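PDB 3BZW: putative lipase from Bacteroides thetaiotaomicron VPI-5482, which probably hydrolyses ester bonds of lipid-like substrates as a GDSL-type (SGNH) acylhydrolase, possibly with lysophospholipase activity. Local coordinates for the interface of chains A and B. Coordinates in Å, arbitrary orientation; residue numbers count along the deposited sequence, not the author numbering. Chains: chain A/B, Putative lipase.

Contact 1: the interface of chains A and B. Residues chain A 155-156, 209; chain B 221, 223, 226, 229.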
loop_
_atom_site.group_PDB
_atom_site.type_symbol
_atom_site.label_atom_id
_atom_site.label_comp_id
_atom_site.label_asym_id
_atom_site.label_seq_id
_atom_site.Cartn_x
_atom_site.Cartn_y
_atom_site.Cartn_z
ATOM N N LYS A 155 -5.870 28.856 27.155
ATOM C CA LYS A 155 -6.560 28.057 28.161
ATOM C C LYS A 155 -6.306 28.570 29.574
ATOM O O LYS A 155 -7.174 28.479 30.437
ATOM C CB LYS A 155 -6.150 26.582 28.043
ATOM C CG LYS A 155 -6.778 25.870 26.842
ATOM C CD LYS A 155 -6.341 24.411 26.763
ATOM C CE LYS A 155 -7.022 23.685 25.616
ATOM N NZ LYS A 155 -8.479 23.450 25.866
ATOM N N LYS A 156 -5.118 29.116 29.810
ATOM C CA LYS A 156 -4.783 29.658 31.125
ATOM C C LYS A 156 -5.594 30.923 31.416
ATOM O O LYS A 156 -6.057 31.131 32.539
ATOM C CB LYS A 156 -3.289 29.991 31.202
ATOM C CG LYS A 156 -2.379 28.796 31.448
ATOM C CD LYS A 156 -0.914 29.205 31.348
ATOM C CE LYS A 156 -0.070 28.560 32.434
ATOM N NZ LYS A 156 -0.457 29.053 33.790
ATOM N N TRP A 209 -4.155 19.228 22.036
ATOM C CA TRP A 209 -4.487 20.128 23.141
ATOM C C TRP A 209 -5.918 20.089 23.670
ATOM O O TRP A 209 -6.204 20.657 24.729
ATOM C CB TRP A 209 -4.130 21.568 22.759
ATOM C CG TRP A 209 -2.659 21.816 22.777
ATOM C CD1 TRP A 209 -1.802 21.781 21.715
ATOM C CD2 TRP A 209 -1.856 22.061 23.936
ATOM N NE1 TRP A 209 -0.511 21.987 22.143
ATOM C CE2 TRP A 209 -0.517 22.160 23.503
ATOM C CE3 TRP A 209 -2.140 22.203 25.302
ATOM C CZ2 TRP A 209 0.542 22.394 24.391
ATOM C CZ3 TRP A 209 -1.090 22.434 26.183
ATOM C CH2 TRP A 209 0.237 22.528 25.721
ATOM N N GLY B 221 -13.171 20.867 24.543
ATOM C CA GLY B 221 -12.252 21.926 24.927
ATOM C C GLY B 221 -11.733 21.764 26.348
ATOM O O GLY B 221 -11.183 22.701 26.926
ATOM N N ASN B 223 -9.122 20.118 28.899
ATOM C CA ASN B 223 -7.827 19.464 29.049
ATOM C C ASN B 223 -7.279 19.655 30.461
ATOM O O ASN B 223 -6.759 20.716 30.787
ATOM C CB ASN B 223 -6.828 20.043 28.046
ATOM C CG ASN B 223 -5.532 19.264 28.007
ATOM O OD1 ASN B 223 -5.241 18.473 28.907
ATOM N ND2 ASN B 223 -4.740 19.488 26.967
ATOM N N VAL B 226 -3.915 21.288 31.627
ATOM C CA VAL B 226 -3.760 22.727 31.851
ATOM C C VAL B 226 -4.509 22.945 33.167
ATOM O O VAL B 226 -5.737 22.879 33.207
ATOM C CB VAL B 226 -4.418 23.570 30.736
ATOM C CG1 VAL B 226 -4.253 25.048 31.047
ATOM C CG2 VAL B 226 -3.789 23.244 29.382
ATOM N N GLN B 229 -7.868 24.608 33.824
ATOM C CA GLN B 229 -9.071 23.917 33.383
ATOM C C GLN B 229 -9.504 22.798 34.330
ATOM O O GLN B 229 -10.455 22.067 34.047
ATOM C CB GLN B 229 -8.890 23.376 31.959
ATOM C CG GLN B 229 -8.856 24.483 30.907
ATOM C CD GLN B 229 -9.263 24.005 29.526
ATOM O OE1 GLN B 229 -8.631 23.122 28.950
ATOM N NE2 GLN B 229 -10.327 24.593 28.987
#
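The ends of two helices of chain A, 143-157 and 195-210, rest on the loop of chain B before its 3-10 helix 227-232 and on that helix itself, a patch between two copies of one SGNH-hydrolase-family protein. A:Lys155 hides the most surface of the residues in it, 51 Å². Its aliphatic chain runs straight as far as CE and then bends at its last torsion, which turns the ammonium nitrogen toward chain B. There NZ meets two carbonyl oxygens: the side-chain amide OE1 of B:Gln229 at 3.1 Å and the backbone O of B:Gly221 at 3.0 Å, both hydrogen bonds by their chemistry. The NZ atom lies 31° off the carbonyl plane of the glutamine amide. On the opposite face of that plane the backbone N of B:Asn223 also donates to OE1, at 3.0 Å, so one oxygen is gripped by donors from both chains. The other end of the amide is tied down as well, NE2 of B:Gln229 giving a hydrogen bond to B:Gly221 O at 2.9 Å. These intrachain bonds fix the flip of the amide and present its oxygen to the lysine; the gathered carbonyl dipoles would probably stabilise a positive charge on NZ.

B:Val226 supplies the apolar part. Its side chain lies across that of A:Lys155 at about a right angle, with CG2 3.8 Å from the lysine CD and CG1 against CB.

A separate hydrogen bond meets the C-terminal end of helix 195-210. B:Asn223 has CG anti to its own backbone nitrogen (chi1 -171°), which carries the carboxamide to A:Trp209, whose indole plane is turned 52° from it. The indole is only grazed, and the polar contact is to the main chain: ND2 of B:Asn223 donates to O of A:Trp209 at 2.9 Å, from above the carbonyl plane.

Contact 2: the interface of chains A and B. Residues chain A 121, 124-126; chain B 178-179, 181.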
loop_
_atom_site.group_PDB
_atom_site.type_symbol
_atom_site.label_atom_id
_atom_site.label_comp_id
_atom_site.label_asym_id
_atom_site.label_seq_id
_atom_site.Cartn_x
_atom_site.Cartn_y
_atom_site.Cartn_z
ATOM N N ALA A 121 0.117 2.086 39.812
ATOM C CA ALA A 121 -0.491 0.961 40.511
ATOM C C ALA A 121 -1.774 0.540 39.816
ATOM O O ALA A 121 -2.621 1.375 39.500
ATOM C CB ALA A 121 -0.783 1.336 41.954
ATOM N N GLU A 124 -2.008 -3.809 42.609
ATOM C CA GLU A 124 -1.034 -4.116 43.643
ATOM C C GLU A 124 -0.436 -2.817 44.171
ATOM O O GLU A 124 -0.628 -1.755 43.577
ATOM C CB GLU A 124 0.058 -5.024 43.077
ATOM C CG GLU A 124 -0.487 -6.351 42.559
ATOM C CD GLU A 124 0.588 -7.251 41.993
ATOM O OE1 GLU A 124 1.237 -6.855 41.002
ATOM O OE2 GLU A 124 0.784 -8.356 42.543
HETATM N N MSE A 125 0.273 -2.905 45.292
HETATM C CA MSE A 125 0.889 -1.733 45.904
HETATM C C MSE A 125 1.683 -0.912 44.895
HETATM O O MSE A 125 2.520 -1.445 44.168
HETATM C CB MSE A 125 1.798 -2.167 47.053
HETATM C CG MSE A 125 1.052 -2.803 48.220
HETATM SE SE MSE A 125 -0.249 -1.597 49.000
HETATM C CE MSE A 125 0.872 -0.014 49.056
ATOM N N LYS A 126 1.423 0.391 44.863
ATOM C CA LYS A 126 2.109 1.277 43.933
ATOM C C LYS A 126 3.618 1.145 44.046
ATOM O O LYS A 126 4.161 0.927 45.131
ATOM C CB LYS A 126 1.709 2.734 44.180
ATOM C CG LYS A 126 2.177 3.302 45.522
ATOM C CD LYS A 126 1.810 4.772 45.652
ATOM C CE LYS A 126 2.432 5.405 46.892
ATOM N NZ LYS A 126 1.981 4.743 48.148
ATOM N N ASP B 178 -3.466 3.304 47.469
ATOM C CA ASP B 178 -2.137 2.802 47.131
ATOM C C ASP B 178 -2.091 1.745 46.030
ATOM O O ASP B 178 -1.014 1.426 45.531
ATOM C CB ASP B 178 -1.457 2.244 48.385
ATOM C CG ASP B 178 -0.989 3.334 49.330
ATOM O OD1 ASP B 178 -0.559 2.997 50.457
ATOM O OD2 ASP B 178 -1.042 4.525 48.947
ATOM N N LYS B 179 -3.242 1.202 45.649
ATOM C CA LYS B 179 -3.271 0.183 44.603
ATOM C C LYS B 179 -3.943 0.649 43.309
ATOM O O LYS B 179 -4.192 -0.150 42.405
ATOM C CB LYS B 179 -3.958 -1.085 45.126
ATOM C CG LYS B 179 -3.231 -1.719 46.313
ATOM C CD LYS B 179 -3.846 -3.054 46.727
ATOM C CE LYS B 179 -5.103 -2.875 47.560
ATOM N NZ LYS B 179 -4.812 -2.355 48.931
ATOM N N VAL B 181 -3.097 3.887 41.117
ATOM C CA VAL B 181 -2.370 5.117 40.813
ATOM C C VAL B 181 -2.177 5.220 39.307
ATOM O O VAL B 181 -1.478 4.408 38.698
ATOM C CB VAL B 181 -0.988 5.133 41.505
ATOM C CG1 VAL B 181 -0.210 6.379 41.099
ATOM C CG2 VAL B 181 -1.166 5.096 43.014
#
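B:Asp178, A:Met125 (a selenomethionine) and A:Lys126 bury the most surface here, 77, 52 and 44 Å², where the turn between strands 111-122 and 127-136 of chain A meets a loop and short strand of chain B. The aspartate is engaged through both its main chain and its side chain. Its backbone O accepts from the backbone N of A:Lys126 at 2.7 Å. Its carboxylate reaches the same lysine: OD2 and NZ form a salt bridge of 3.1 Å, whose hydrogen-bond geometry is weak. The lysine starts from the sterically crowded position, CG lying between its backbone nitrogen and carbonyl carbon (chi1 67°), runs extended past the aspartate carbonyl, and bends at chi4 to bring NZ to the carboxylate.

A:Met125 covers another part of the aspartate. Bends at chi2 and chi3 fold its side chain over chain B, placing the terminal methyl CE 3.3 Å from CB of B:Asp178, while the selenium rests 4.0 Å from CG of B:Lys179. The methyl thus packs on the aspartate beside its carboxylate, and the selenium on the stem of the next side chain.

Alongside these contacts the main chains join in an antiparallel beta bridge of A:Ala121 with B:Val181, a short strand-to-strand pairing between the chains. The backbone N of A:Ala121 donates to O of B:Val181 at 3.0 Å, and N of B:Val181 returns a bond to O of A:Ala121, also at 3.0 Å. B:Val181 also turns CG2 toward the lysine stem, 3.9 Å from CB of A:Lys126.

The C-alpha centres of contact 1 and contact 2 lie about 28 Å apart, and the two share no residue or secondary-structure element. Contact 1 involves helix ends on the body of chain A, whereas contact 2 involves the far end of a long two-stranded arm that reaches along chain B. Such separated anchorage should restrain both the placement of the bodies and the swing of the arm. The interface is not an exact two-fold, and the deposited assembly holds six copies, so this pairing may be one junction of a larger oligomer; the structure alone does not establish the state in solution.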